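Local structure of Vpx protein (Simian immunodeficiency virus, 4Z8L) at residues Q22-S27 with Y65-Y70. The protein recruits the host DCAF1-CRL4 ubiquitin ligase to mark the restriction factor SAMHD1 for degradation, and binds zinc. Numbering follows the deposited sequence.
Sequences QWLETS and YAKYRY
Leu24 reaches across from segment 22-27 and sets its CD1 methyl beside Tyr68, 4.0 Å from CD1 of that ring. The methyl meets the ring at its edge, near the ring plane, and lies almost as close to the tyrosine backbone, with CA of Tyr68 4.1 Å from CD1 of Leu24. The two side chains run about perpendicular to each other. A branched leucine suits this place because its second methyl, CD2, can turn to the aliphatic part of Lys67, where CE is 4.4 Å away.

The contact joins the first and last helices of the three-helix Vpr/Vpx fold, helix 21-35 and helix 63-84. The axes of segments 22-27 and 65-70 approach to 10.4 Å and cross at 47°, a spacing that accommodates large side chains between the backbones. Leu71, one turn beyond Tyr68, also packs on Trp23, Leu24 and Ser27. Lys67 is buried, its long apolar stem suited to lie near Leu24 while its ammonium group has a weak, long ion pair with Asp64.

Toward solvent the fit slackens. Exposed Glu25 keeps OE2 6.2 Å from Lys67 NZ, so any attraction is at most long-range. Trp23 is partly exposed; its broad indole can bring the edge of the six-membered ring, CZ3, to 4.3 Å from CE1 of Tyr68 and still pack on an apolar side chain of another protein's chain. Tyr68 serves two surfaces: CG anti to the backbone N (chi1 176°) keeps the near ring edge by Leu24, while its hydroxyl is hydrogen-bonded to an acidic side chain of a further partner protein.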
ATOM      1  N   GLN B  22      -9.361 -19.195  11.406  1.00 38.41           N
ATOM      2  CA  GLN B  22      -8.219 -19.606  10.625  1.00 45.55           C
ATOM      3  C   GLN B  22      -7.805 -18.490   9.681  1.00 38.32           C
ATOM      4  O   GLN B  22      -6.652 -18.416   9.291  1.00 44.36           O
ATOM      5  CB  GLN B  22      -8.574 -20.884   9.871  1.00 57.75           C
ATOM      6  CG  GLN B  22      -9.049 -21.968  10.823  1.00 35.20           C
ATOM      7  CD  GLN B  22      -9.423 -23.259  10.138  1.00 39.31           C
ATOM      8  OE1 GLN B  22      -8.689 -23.776   9.298  1.00 48.50           O
ATOM      9  NE2 GLN B  22     -10.589 -23.786  10.492  1.00 43.51           N
ATOM     10  N   TRP B  23      -8.754 -17.649   9.279  1.00 41.42           N
ATOM     11  CA  TRP B  23      -8.415 -16.488   8.463  1.00 39.07           C
ATOM     12  C   TRP B  23      -7.467 -15.563   9.203  1.00 38.16           C
ATOM     13  O   TRP B  23      -6.484 -15.092   8.638  1.00 28.43           O
ATOM     14  CB  TRP B  23      -9.652 -15.689   8.066  1.00 44.48           C
ATOM     15  CG  TRP B  23      -9.294 -14.469   7.265  1.00 45.62           C
ATOM     16  CD1 TRP B  23      -9.088 -14.413   5.922  1.00 46.71           C
ATOM     17  CD2 TRP B  23      -9.046 -13.144   7.765  1.00 36.97           C
ATOM     18  NE1 TRP B  23      -8.759 -13.134   5.544  1.00 49.80           N
ATOM     19  CE2 TRP B  23      -8.719 -12.340   6.654  1.00 41.24           C
ATOM     20  CE3 TRP B  23      -9.082 -12.564   9.034  1.00 32.32           C
ATOM     21  CZ2 TRP B  23      -8.434 -10.981   6.779  1.00 35.44           C
ATOM     22  CZ3 TRP B  23      -8.794 -11.215   9.154  1.00 30.17           C
ATOM     23  CH2 TRP B  23      -8.475 -10.439   8.033  1.00 42.52           C
ATOM     24  N   LEU B  24      -7.781 -15.289  10.464  1.00 39.58           N
ATOM     25  CA  LEU B  24      -6.949 -14.415  11.278  1.00 21.48           C
ATOM     26  C   LEU B  24      -5.598 -15.069  11.471  1.00 35.90           C
ATOM     27  O   LEU B  24      -4.558 -14.444  11.231  1.00 47.56           O
ATOM     28  CB  LEU B  24      -7.599 -14.108  12.628  1.00 39.04           C
ATOM     29  CG  LEU B  24      -6.974 -12.939  13.397  1.00 53.98           C
ATOM     30  CD1 LEU B  24      -7.123 -11.626  12.636  1.00 32.03           C
ATOM     31  CD2 LEU B  24      -7.579 -12.825  14.789  1.00 48.10           C
ATOM     32  N   GLU B  25      -5.611 -16.330  11.899  1.00 38.63           N
ATOM     33  CA  GLU B  25      -4.340 -16.996  12.173  1.00 35.88           C
ATOM     34  C   GLU B  25      -3.442 -17.080  10.929  1.00 50.36           C
ATOM     35  O   GLU B  25      -2.228 -16.837  11.003  1.00 50.59           O
ATOM     36  CB  GLU B  25      -4.594 -18.396  12.724  1.00 38.26           C
ATOM     37  CG  GLU B  25      -3.959 -18.639  14.074  1.00 41.65           C
ATOM     38  CD  GLU B  25      -4.178 -20.047  14.571  1.00 42.36           C
ATOM     39  OE1 GLU B  25      -5.222 -20.646  14.234  1.00 37.00           O
ATOM     40  OE2 GLU B  25      -3.301 -20.552  15.299  1.00 59.41           O
ATOM     41  N   THR B  26      -4.055 -17.374   9.787  1.00 44.18           N
ATOM     42  CA  THR B  26      -3.354 -17.467   8.508  1.00 45.17           C
ATOM     43  C   THR B  26      -2.801 -16.122   8.074  1.00 42.10           C
ATOM     44  O   THR B  26      -1.633 -16.018   7.711  1.00 37.95           O
ATOM     45  CB  THR B  26      -4.270 -18.000   7.386  1.00 25.10           C
ATOM     46  OG1 THR B  26      -5.017 -19.125   7.863  1.00 44.17           O
ATOM     47  CG2 THR B  26      -3.447 -18.420   6.188  1.00 18.22           C
ATOM     48  N   SER B  27      -3.660 -15.106   8.092  1.00 31.19           N
ATOM     49  CA  SER B  27      -3.268 -13.741   7.757  1.00 27.33           C
ATOM     50  C   SER B  27      -2.054 -13.304   8.559  1.00 40.61           C
ATOM     51  O   SER B  27      -1.016 -12.977   7.979  1.00 43.74           O
ATOM     52  CB  SER B  27      -4.423 -12.768   7.993  1.00 26.91           C
ATOM     53  OG  SER B  27      -5.616 -13.224   7.379  1.00 40.76           O
ATOM     54  N   TYR B  65      -8.531  -9.442  19.015  1.00 36.05           N
ATOM     55  CA  TYR B  65      -8.719  -8.053  18.617  1.00 29.85           C
ATOM     56  C   TYR B  65      -7.369  -7.367  18.432  1.00 24.98           C
ATOM     57  O   TYR B  65      -7.123  -6.717  17.415  1.00 46.50           O
ATOM     58  CB  TYR B  65      -9.564  -7.292  19.639  1.00 36.75           C
ATOM     59  CG  TYR B  65      -9.830  -5.867  19.216  1.00 32.95           C
ATOM     60  CD1 TYR B  65     -10.814  -5.579  18.282  1.00 33.53           C
ATOM     61  CD2 TYR B  65      -9.079  -4.813  19.721  1.00 39.28           C
ATOM     62  CE1 TYR B  65     -11.054  -4.284  17.874  1.00 25.28           C
ATOM     63  CE2 TYR B  65      -9.315  -3.511  19.318  1.00 26.74           C
ATOM     64  CZ  TYR B  65     -10.306  -3.256  18.396  1.00 21.31           C
ATOM     65  OH  TYR B  65     -10.546  -1.965  17.988  1.00 47.91           O
ATOM     66  N   ALA B  66      -6.501  -7.515  19.428  1.00 27.64           N
ATOM     67  CA  ALA B  66      -5.158  -6.941  19.383  1.00 24.47           C
ATOM     68  C   ALA B  66      -4.366  -7.500  18.209  1.00 28.40           C
ATOM     69  O   ALA B  66      -3.601  -6.784  17.561  1.00 47.40           O
ATOM     70  CB  ALA B  66      -4.423  -7.208  20.691  1.00 37.14           C
ATOM     71  N   LYS B  67      -4.551  -8.789  17.940  1.00 26.20           N
ATOM     72  CA  LYS B  67      -3.875  -9.426  16.817  1.00 32.13           C
ATOM     73  C   LYS B  67      -4.450  -8.932  15.495  1.00 30.06           C
ATOM     74  O   LYS B  67      -3.739  -8.845  14.494  1.00 43.89           O
ATOM     75  CB  LYS B  67      -3.992 -10.948  16.902  1.00 21.51           C
ATOM     76  CG  LYS B  67      -3.117 -11.566  17.976  1.00 42.23           C
ATOM     77  CD  LYS B  67      -3.181 -13.087  17.984  1.00 58.32           C
ATOM     78  CE  LYS B  67      -4.603 -13.601  17.897  1.00 61.80           C
ATOM     79  NZ  LYS B  67      -4.627 -15.089  17.951  1.00 73.67           N
ATOM     80  N   TYR B  68      -5.727  -8.566  15.505  1.00 37.87           N
ATOM     81  CA  TYR B  68      -6.369  -8.018  14.316  1.00 36.86           C
ATOM     82  C   TYR B  68      -5.838  -6.626  13.997  1.00 28.79           C
ATOM     83  O   TYR B  68      -5.522  -6.319  12.846  1.00 32.43           O
ATOM     84  CB  TYR B  68      -7.887  -7.985  14.492  1.00 35.46           C
ATOM     85  CG  TYR B  68      -8.616  -7.341  13.338  1.00 40.67           C
ATOM     86  CD1 TYR B  68      -8.626  -7.927  12.079  1.00 27.59           C
ATOM     87  CD2 TYR B  68      -9.302  -6.145  13.509  1.00 40.29           C
ATOM     88  CE1 TYR B  68      -9.293  -7.334  11.022  1.00 27.30           C
ATOM     89  CE2 TYR B  68      -9.971  -5.548  12.463  1.00 25.80           C
ATOM     90  CZ  TYR B  68      -9.964  -6.146  11.221  1.00 28.98           C
ATOM     91  OH  TYR B  68     -10.629  -5.546  10.177  1.00 43.22           O
ATOM     92  N   ARG B  69      -5.745  -5.785  15.021  1.00 27.75           N
ATOM     93  CA  ARG B  69      -5.219  -4.436  14.849  1.00 26.79           C
ATOM     94  C   ARG B  69      -3.739  -4.470  14.458  1.00 28.54           C
ATOM     95  O   ARG B  69      -3.274  -3.647  13.653  1.00 30.20           O
ATOM     96  CB  ARG B  69      -5.421  -3.625  16.129  1.00 30.06           C
ATOM     97  CG  ARG B  69      -6.881  -3.395  16.487  1.00 19.47           C
ATOM     98  CD  ARG B  69      -7.578  -2.523  15.453  1.00 28.65           C
ATOM     99  NE  ARG B  69      -6.926  -1.227  15.295  1.00 23.09           N
ATOM    100  CZ  ARG B  69      -7.285  -0.125  15.948  1.00 28.96           C
ATOM    101  NH1 ARG B  69      -8.297  -0.159  16.805  1.00 27.03           N
ATOM    102  NH2 ARG B  69      -6.635   1.012  15.742  1.00 28.69           N
ATOM    103  N   TYR B  70      -3.011  -5.433  15.022  1.00 31.49           N
ATOM    104  CA  TYR B  70      -1.626  -5.683  14.631  1.00 28.41           C
ATOM    105  C   TYR B  70      -1.553  -6.022  13.150  1.00 25.52           C
ATOM    106  O   TYR B  70      -0.739  -5.463  12.404  1.00 39.15           O
ATOM    107  CB  TYR B  70      -1.029  -6.824  15.459  1.00 50.50           C
ATOM    108  CG  TYR B  70       0.283  -7.352  14.922  1.00 49.67           C
ATOM    109  CD1 TYR B  70       1.470  -6.663  15.128  1.00 38.86           C
ATOM    110  CD2 TYR B  70       0.331  -8.538  14.199  1.00 45.99           C
ATOM    111  CE1 TYR B  70       2.669  -7.143  14.636  1.00 47.33           C
ATOM    112  CE2 TYR B  70       1.524  -9.024  13.701  1.00 40.39           C
ATOM    113  CZ  TYR B  70       2.690  -8.323  13.923  1.00 44.55           C
ATOM    114  OH  TYR B  70       3.882  -8.804  13.431  1.00 36.24           O
TER